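Local atomic coordinates of branched-chain-amino-acid aminotransferase (Deinococcus radiodurans, PDB entry 3UZO), a protein that probably catalyses the pyridoxal-phosphate-dependent transfer of the amino group from leucine, isoleucine or valine to 2-oxoglutarate, giving glutamate and the branched-chain 2-oxo acids. Residues 33-38 with 56-61; 41-46 with 162-167. All coordinates share one frame; numbering follows the deposited sequence.

Interaction 1: residues 33-38 with 56-61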
loop_
_atom_site.group_PDB
_atom_site.type_symbol
_atom_site.label_atom_id
_atom_site.label_comp_id
_atom_site.label_asym_id
_atom_site.label_seq_id
_atom_site.Cartn_x
_atom_site.Cartn_y
_atom_site.Cartn_z
ATOM N N TYR A 33 13.352 -16.003 -5.566
ATOM C CA TYR A 33 12.395 -17.087 -5.423
ATOM C C TYR A 33 12.812 -18.392 -6.072
ATOM O O TYR A 33 13.257 -18.437 -7.224
ATOM C CB TYR A 33 11.023 -16.679 -5.971
ATOM C CG TYR A 33 9.948 -17.732 -5.732
ATOM C CD1 TYR A 33 9.692 -18.730 -6.677
ATOM C CD2 TYR A 33 9.204 -17.742 -4.546
ATOM C CE1 TYR A 33 8.720 -19.712 -6.451
ATOM C CE2 TYR A 33 8.232 -18.724 -4.304
ATOM C CZ TYR A 33 7.994 -19.702 -5.264
ATOM O OH TYR A 33 7.026 -20.661 -5.051
ATOM N N ILE A 34 12.661 -19.455 -5.298
ATOM C CA ILE A 34 12.938 -20.809 -5.739
ATOM C C ILE A 34 11.743 -21.559 -5.176
ATOM O O ILE A 34 11.395 -21.387 -3.998
ATOM C CB ILE A 34 14.233 -21.369 -5.119
ATOM C CG1 ILE A 34 15.443 -20.637 -5.708
ATOM C CG2 ILE A 34 14.330 -22.862 -5.381
ATOM C CD1 ILE A 34 16.768 -21.052 -5.113
ATOM N N ARG A 35 11.095 -22.369 -6.003
ATOM C CA ARG A 35 9.932 -23.094 -5.528
ATOM C C ARG A 35 10.307 -24.283 -4.667
ATOM O O ARG A 35 11.007 -25.200 -5.116
ATOM C CB ARG A 35 9.069 -23.557 -6.702
ATOM C CG ARG A 35 7.785 -24.246 -6.261
ATOM C CD ARG A 35 6.871 -24.535 -7.433
ATOM N NE ARG A 35 5.650 -25.218 -7.009
ATOM C CZ ARG A 35 4.589 -25.400 -7.790
ATOM N NH1 ARG A 35 4.598 -24.947 -9.041
ATOM N NH2 ARG A 35 3.515 -26.026 -7.320
ATOM N N THR A 36 9.864 -24.264 -3.414
ATOM C CA THR A 36 10.145 -25.392 -2.540
ATOM C C THR A 36 8.933 -26.319 -2.635
ATOM O O THR A 36 7.940 -25.982 -3.284
ATOM C CB THR A 36 10.417 -24.947 -1.087
ATOM O OG1 THR A 36 9.382 -24.062 -0.656
ATOM C CG2 THR A 36 11.775 -24.224 -1.000
ATOM N N ASP A 37 9.000 -27.479 -1.997
ATOM C CA ASP A 37 7.919 -28.457 -2.116
ATOM C C ASP A 37 6.536 -28.139 -1.545
ATOM O O ASP A 37 5.530 -28.214 -2.255
ATOM C CB ASP A 37 8.390 -29.809 -1.560
ATOM C CG ASP A 37 9.600 -30.362 -2.309
ATOM O OD1 ASP A 37 9.878 -29.886 -3.432
ATOM O OD2 ASP A 37 10.269 -31.280 -1.783
ATOM N N LEU A 38 6.478 -27.778 -0.271
ATOM C CA LEU A 38 5.195 -27.530 0.363
ATOM C C LEU A 38 5.095 -26.229 1.154
ATOM O O LEU A 38 6.062 -25.798 1.794
ATOM C CB LEU A 38 4.881 -28.698 1.294
ATOM C CG LEU A 38 4.740 -30.066 0.624
ATOM C CD1 LEU A 38 4.883 -31.178 1.671
ATOM C CD2 LEU A 38 3.402 -30.139 -0.085
ATOM N N GLU A 56 0.968 -28.163 -2.087
ATOM C CA GLU A 56 2.094 -28.041 -2.997
ATOM C C GLU A 56 1.912 -26.904 -4.011
ATOM O O GLU A 56 2.876 -26.455 -4.626
ATOM C CB GLU A 56 2.286 -29.371 -3.737
ATOM C CG GLU A 56 2.649 -29.255 -5.204
ATOM C CD GLU A 56 1.475 -28.845 -6.083
ATOM O OE1 GLU A 56 1.698 -28.594 -7.284
ATOM O OE2 GLU A 56 0.333 -28.772 -5.582
ATOM N N ASP A 57 0.682 -26.425 -4.156
ATOM C CA ASP A 57 0.360 -25.417 -5.166
ATOM C C ASP A 57 1.333 -24.263 -5.498
ATOM O O ASP A 57 1.918 -24.250 -6.577
ATOM C CB ASP A 57 -1.053 -24.882 -4.899
ATOM C CG ASP A 57 -1.661 -24.218 -6.119
ATOM O OD1 ASP A 57 -2.908 -24.170 -6.227
ATOM O OD2 ASP A 57 -0.887 -23.740 -6.968
ATOM N N ASN A 58 1.501 -23.299 -4.607
ATOM C CA ASN A 58 2.397 -22.141 -4.831
ATOM C C ASN A 58 1.755 -21.017 -5.662
ATOM O O ASN A 58 2.367 -19.984 -5.928
ATOM C CB ASN A 58 3.788 -22.590 -5.373
ATOM C CG ASN A 58 4.080 -22.167 -6.826
ATOM O OD1 ASN A 58 5.171 -21.655 -7.126
ATOM N ND2 ASN A 58 3.148 -22.420 -7.727
ATOM N N GLN A 59 0.496 -21.222 -6.039
ATOM C CA GLN A 59 -0.259 -20.209 -6.762
ATOM C C GLN A 59 -1.442 -19.882 -5.856
ATOM O O GLN A 59 -2.104 -20.784 -5.347
ATOM C CB GLN A 59 -0.786 -20.741 -8.098
ATOM C CG GLN A 59 0.286 -21.170 -9.073
ATOM C CD GLN A 59 1.162 -20.022 -9.525
ATOM O OE1 GLN A 59 0.678 -19.052 -10.106
ATOM N NE2 GLN A 59 2.461 -20.127 -9.264
ATOM N N ILE A 60 -1.686 -18.598 -5.632
ATOM C CA ILE A 60 -2.813 -18.184 -4.804
ATOM C C ILE A 60 -3.990 -17.968 -5.748
ATOM O O ILE A 60 -3.823 -17.460 -6.860
ATOM C CB ILE A 60 -2.509 -16.865 -4.040
ATOM C CG1 ILE A 60 -1.464 -17.121 -2.951
ATOM C CG2 ILE A 60 -3.796 -16.299 -3.416
ATOM C CD1 ILE A 60 -1.943 -18.017 -1.809
ATOM N N HIS A 61 -5.173 -18.388 -5.318
ATOM C CA HIS A 61 -6.378 -18.241 -6.126
ATOM C C HIS A 61 -7.342 -17.355 -5.336
ATOM O O HIS A 61 -7.741 -17.709 -4.230
ATOM C CB HIS A 61 -6.993 -19.617 -6.374
ATOM C CG HIS A 61 -6.011 -20.623 -6.891
ATOM N ND1 HIS A 61 -5.522 -20.592 -8.179
ATOM C CD2 HIS A 61 -5.387 -21.656 -6.278
ATOM C CE1 HIS A 61 -4.637 -21.560 -8.337
ATOM N NE2 HIS A 61 -4.536 -22.220 -7.197
#

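Interaction 2: residues 41-46 with 162-167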
loop_
_atom_site.group_PDB
_atom_site.type_symbol
_atom_site.label_atom_id
_atom_site.label_comp_id
_atom_site.label_asym_id
_atom_site.label_seq_id
_atom_site.Cartn_x
_atom_site.Cartn_y
_atom_site.Cartn_z
ATOM N N LEU A 41 -1.157 -23.171 4.309
ATOM C CA LEU A 41 -2.271 -22.327 3.899
ATOM C C LEU A 41 -3.428 -22.478 4.877
ATOM O O LEU A 41 -3.832 -23.598 5.203
ATOM C CB LEU A 41 -2.739 -22.718 2.493
ATOM C CG LEU A 41 -3.909 -21.928 1.892
ATOM C CD1 LEU A 41 -3.493 -20.491 1.665
ATOM C CD2 LEU A 41 -4.334 -22.562 0.570
ATOM N N ALA A 42 -3.951 -21.348 5.346
ATOM C CA ALA A 42 -5.074 -21.339 6.276
ATOM C C ALA A 42 -6.082 -20.312 5.791
ATOM O O ALA A 42 -5.722 -19.321 5.159
ATOM C CB ALA A 42 -4.607 -20.998 7.687
ATOM N N HIS A 43 -7.350 -20.557 6.093
ATOM C CA HIS A 43 -8.421 -19.676 5.662
ATOM C C HIS A 43 -9.199 -19.122 6.844
ATOM O O HIS A 43 -9.427 -19.815 7.837
ATOM C CB HIS A 43 -9.396 -20.448 4.764
ATOM C CG HIS A 43 -8.762 -21.049 3.549
ATOM N ND1 HIS A 43 -8.623 -20.361 2.362
ATOM C CD2 HIS A 43 -8.220 -22.272 3.340
ATOM C CE1 HIS A 43 -8.025 -21.134 1.475
ATOM N NE2 HIS A 43 -7.769 -22.299 2.042
ATOM N N TRP A 44 -9.604 -17.864 6.727
ATOM C CA TRP A 44 -10.398 -17.224 7.759
ATOM C C TRP A 44 -11.754 -16.937 7.131
ATOM O O TRP A 44 -11.837 -16.455 6.003
ATOM C CB TRP A 44 -9.772 -15.906 8.208
ATOM C CG TRP A 44 -10.461 -15.291 9.401
ATOM C CD1 TRP A 44 -10.091 -15.406 10.715
ATOM C CD2 TRP A 44 -11.617 -14.439 9.383
ATOM N NE1 TRP A 44 -10.939 -14.670 11.511
ATOM C CE2 TRP A 44 -11.885 -14.069 10.722
ATOM C CE3 TRP A 44 -12.452 -13.953 8.367
ATOM C CZ2 TRP A 44 -12.955 -13.225 11.071
ATOM C CZ3 TRP A 44 -13.519 -13.115 8.717
ATOM C CH2 TRP A 44 -13.757 -12.762 10.059
ATOM N N LYS A 45 -12.815 -17.241 7.861
ATOM C CA LYS A 45 -14.161 -16.993 7.366
ATOM C C LYS A 45 -15.150 -17.148 8.513
ATOM O O LYS A 45 -14.932 -17.934 9.436
ATOM C CB LYS A 45 -14.511 -17.977 6.244
ATOM C CG LYS A 45 -15.896 -17.763 5.641
ATOM C CD LYS A 45 -16.195 -18.756 4.524
ATOM C CE LYS A 45 -16.200 -20.189 5.036
ATOM N NZ LYS A 45 -16.594 -21.159 3.974
ATOM N N ASP A 46 -16.232 -16.385 8.453
ATOM C CA ASP A 46 -17.255 -16.446 9.483
ATOM C C ASP A 46 -16.698 -16.304 10.900
ATOM O O ASP A 46 -17.117 -17.019 11.811
ATOM C CB ASP A 46 -18.037 -17.757 9.368
ATOM C CG ASP A 46 -18.713 -17.915 8.021
ATOM O OD1 ASP A 46 -19.277 -16.917 7.532
ATOM O OD2 ASP A 46 -18.690 -19.032 7.458
ATOM N N GLU A 162 -13.207 -12.281 3.959
ATOM C CA GLU A 162 -12.413 -13.469 4.227
ATOM C C GLU A 162 -10.927 -13.152 4.109
ATOM O O GLU A 162 -10.539 -12.130 3.540
ATOM C CB GLU A 162 -12.777 -14.586 3.246
ATOM C CG GLU A 162 -14.250 -14.956 3.250
ATOM C CD GLU A 162 -14.554 -16.131 2.344
ATOM O OE1 GLU A 162 -15.746 -16.357 2.049
ATOM O OE2 GLU A 162 -13.604 -16.833 1.933
ATOM N N PHE A 163 -10.098 -14.026 4.665
ATOM C CA PHE A 163 -8.658 -13.828 4.606
ATOM C C PHE A 163 -7.923 -15.144 4.441
ATOM O O PHE A 163 -8.447 -16.221 4.746
ATOM C CB PHE A 163 -8.148 -13.148 5.883
ATOM C CG PHE A 163 -8.846 -11.863 6.211
ATOM C CD1 PHE A 163 -10.097 -11.869 6.825
ATOM C CD2 PHE A 163 -8.268 -10.641 5.876
ATOM C CE1 PHE A 163 -10.764 -10.675 7.097
ATOM C CE2 PHE A 163 -8.926 -9.446 6.142
ATOM C CZ PHE A 163 -10.176 -9.461 6.752
ATOM N N ILE A 164 -6.698 -15.042 3.946
ATOM C CA ILE A 164 -5.845 -16.197 3.790
ATOM C C ILE A 164 -4.545 -15.915 4.543
ATOM O O ILE A 164 -4.041 -14.783 4.549
ATOM C CB ILE A 164 -5.514 -16.471 2.305
ATOM C CG1 ILE A 164 -6.698 -17.157 1.621
ATOM C CG2 ILE A 164 -4.244 -17.303 2.207
ATOM C CD1 ILE A 164 -6.462 -17.478 0.149
ATOM N N PHE A 165 -4.036 -16.937 5.215
ATOM C CA PHE A 165 -2.768 -16.842 5.930
ATOM C C PHE A 165 -1.942 -17.953 5.319
ATOM O O PHE A 165 -2.384 -19.103 5.275
ATOM C CB PHE A 165 -2.918 -17.111 7.424
ATOM C CG PHE A 165 -1.607 -17.394 8.123
ATOM C CD1 PHE A 165 -0.524 -16.529 7.983
ATOM C CD2 PHE A 165 -1.466 -18.510 8.949
ATOM C CE1 PHE A 165 0.676 -16.763 8.654
ATOM C CE2 PHE A 165 -0.267 -18.756 9.629
ATOM C CZ PHE A 165 0.806 -17.878 9.481
ATOM N N SER A 166 -0.747 -17.620 4.847
ATOM C CA SER A 166 0.094 -18.629 4.221
ATOM C C SER A 166 1.552 -18.432 4.587
ATOM O O SER A 166 1.978 -17.323 4.923
ATOM C CB SER A 166 -0.078 -18.566 2.694
ATOM O OG SER A 166 0.706 -19.537 2.026
ATOM N N VAL A 167 2.307 -19.521 4.549
ATOM C CA VAL A 167 3.735 -19.460 4.829
ATOM C C VAL A 167 4.473 -20.350 3.844
ATOM O O VAL A 167 4.202 -21.554 3.774
ATOM C CB VAL A 167 4.111 -19.958 6.265
ATOM C CG1 VAL A 167 5.617 -19.719 6.503
ATOM C CG2 VAL A 167 3.308 -19.220 7.320
#

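Interaction 1: residues 33-38 with 56-61
R35 makes both the hydrogen bond and the salt bridge to E56. Its CG lies anti to the backbone N (chi1 -176°) and the chain runs extended from CG to NE, which carries the guanidinium across to E56 and N58. NH2 gives a hydrogen bond to E56 O (2.8 Å), which lies near the guanidinium plane. The same nitrogen forms a salt bridge with E56 OE1 at 3.1 Å. One guanidinium face is stacked on the N58 side-chain amide, the planes 8° apart. Here N58 ND2 lies 3.2 Å from R35 NH1; both are donors, so this is a stacking contact and not a hydrogen bond. D57 O also lies over a face of the guanidinium.

Y33 OH lies 3.0 Å from N58 OD1, but E64 OE2 of the second subunit is also within reach of its one proton.

D57-Q59 form an Asx turn leading into strand 59-63, Q59 N meeting D57 OD2 (3.0 Å) from above the carboxylate plane, 61° out of it. D57 OD1 receives H61 NE2 on its syn side at 2.7 Å. Q59-H61 then pair antiparallel with a strand of the second subunit, carrying the sheet across the dimer interface.

Apolar and weak contacts lie beside L38, whose CD2 packs 3.9 Å from E56 CB, while E56 CA makes a CA-H...O contact with D37 O (3.5 Å).

Interaction 2: residues 41-46 with 162-167
W44 and F163 project together from one face of an antiparallel strand pair, flank to flank. The phenyl edge is turned toward the indole face in an offset edge-to-face pair, planes at 78° and the centroids of the W44 six-membered ring and the F163 ring 5.4 Å apart; F163 CD1 comes within 3.5 Å of W44 CE3. A42 shares this face, its CB meeting the edge of the F165 ring at CD2 (4.2 Å). On the other face L41 CD1, placed by a chi2 of 66°, is tight against I164 CG2 at 3.3 Å, closer than usual carbon contact. I164 CG1 lies beside the H43 ring. Farther along, the aliphatic part of K45 runs alongside E162.

The backbone sets this register. A42 and F165 form one hydrogen-bonded pair, with A42 N to F165 O at 2.7 Å; W44 and F163 form the next, W44 N to F163 O being 2.8 Å and the return bond, F163 N to W44 O, 3.3 Å. L41-S166 and H43-I164 are the non-hydrogen-bonded pairs.

Beyond the pair, W49 of strand 48-55 meets W44 edge-to-face and touches A42, F163 and F165. Strand 141-151 hydrogen-bonds the far side of 162-172. From helix 115-128, Q117 touches A42, A121 touches F165 and V167, and V125 touches V167.

From the N terminus, the loop 33-38 leads into strand 39-45, which supplies most of residues 41-46. The chain then returns through strand 48-55 to 56-61, where interaction 1 closes a short loop of 17 intervening residues, 12 of them in strands. Interaction 2 closes a far longer one of 115 residues: 162-167 is reached only after strands 74-83, 89-91 and 141-151 of the same sheet and helices 94-107 and 115-128. The two contacts cross, because 41-46 lies between the halves of interaction 1. Interaction 1 ties the loop before strand 39-45 to strand 59-63, whose residues 59-61 pair with the second subunit; interaction 2 joins 39-45 to 162-172, with 48-55 on the other side of 39-45.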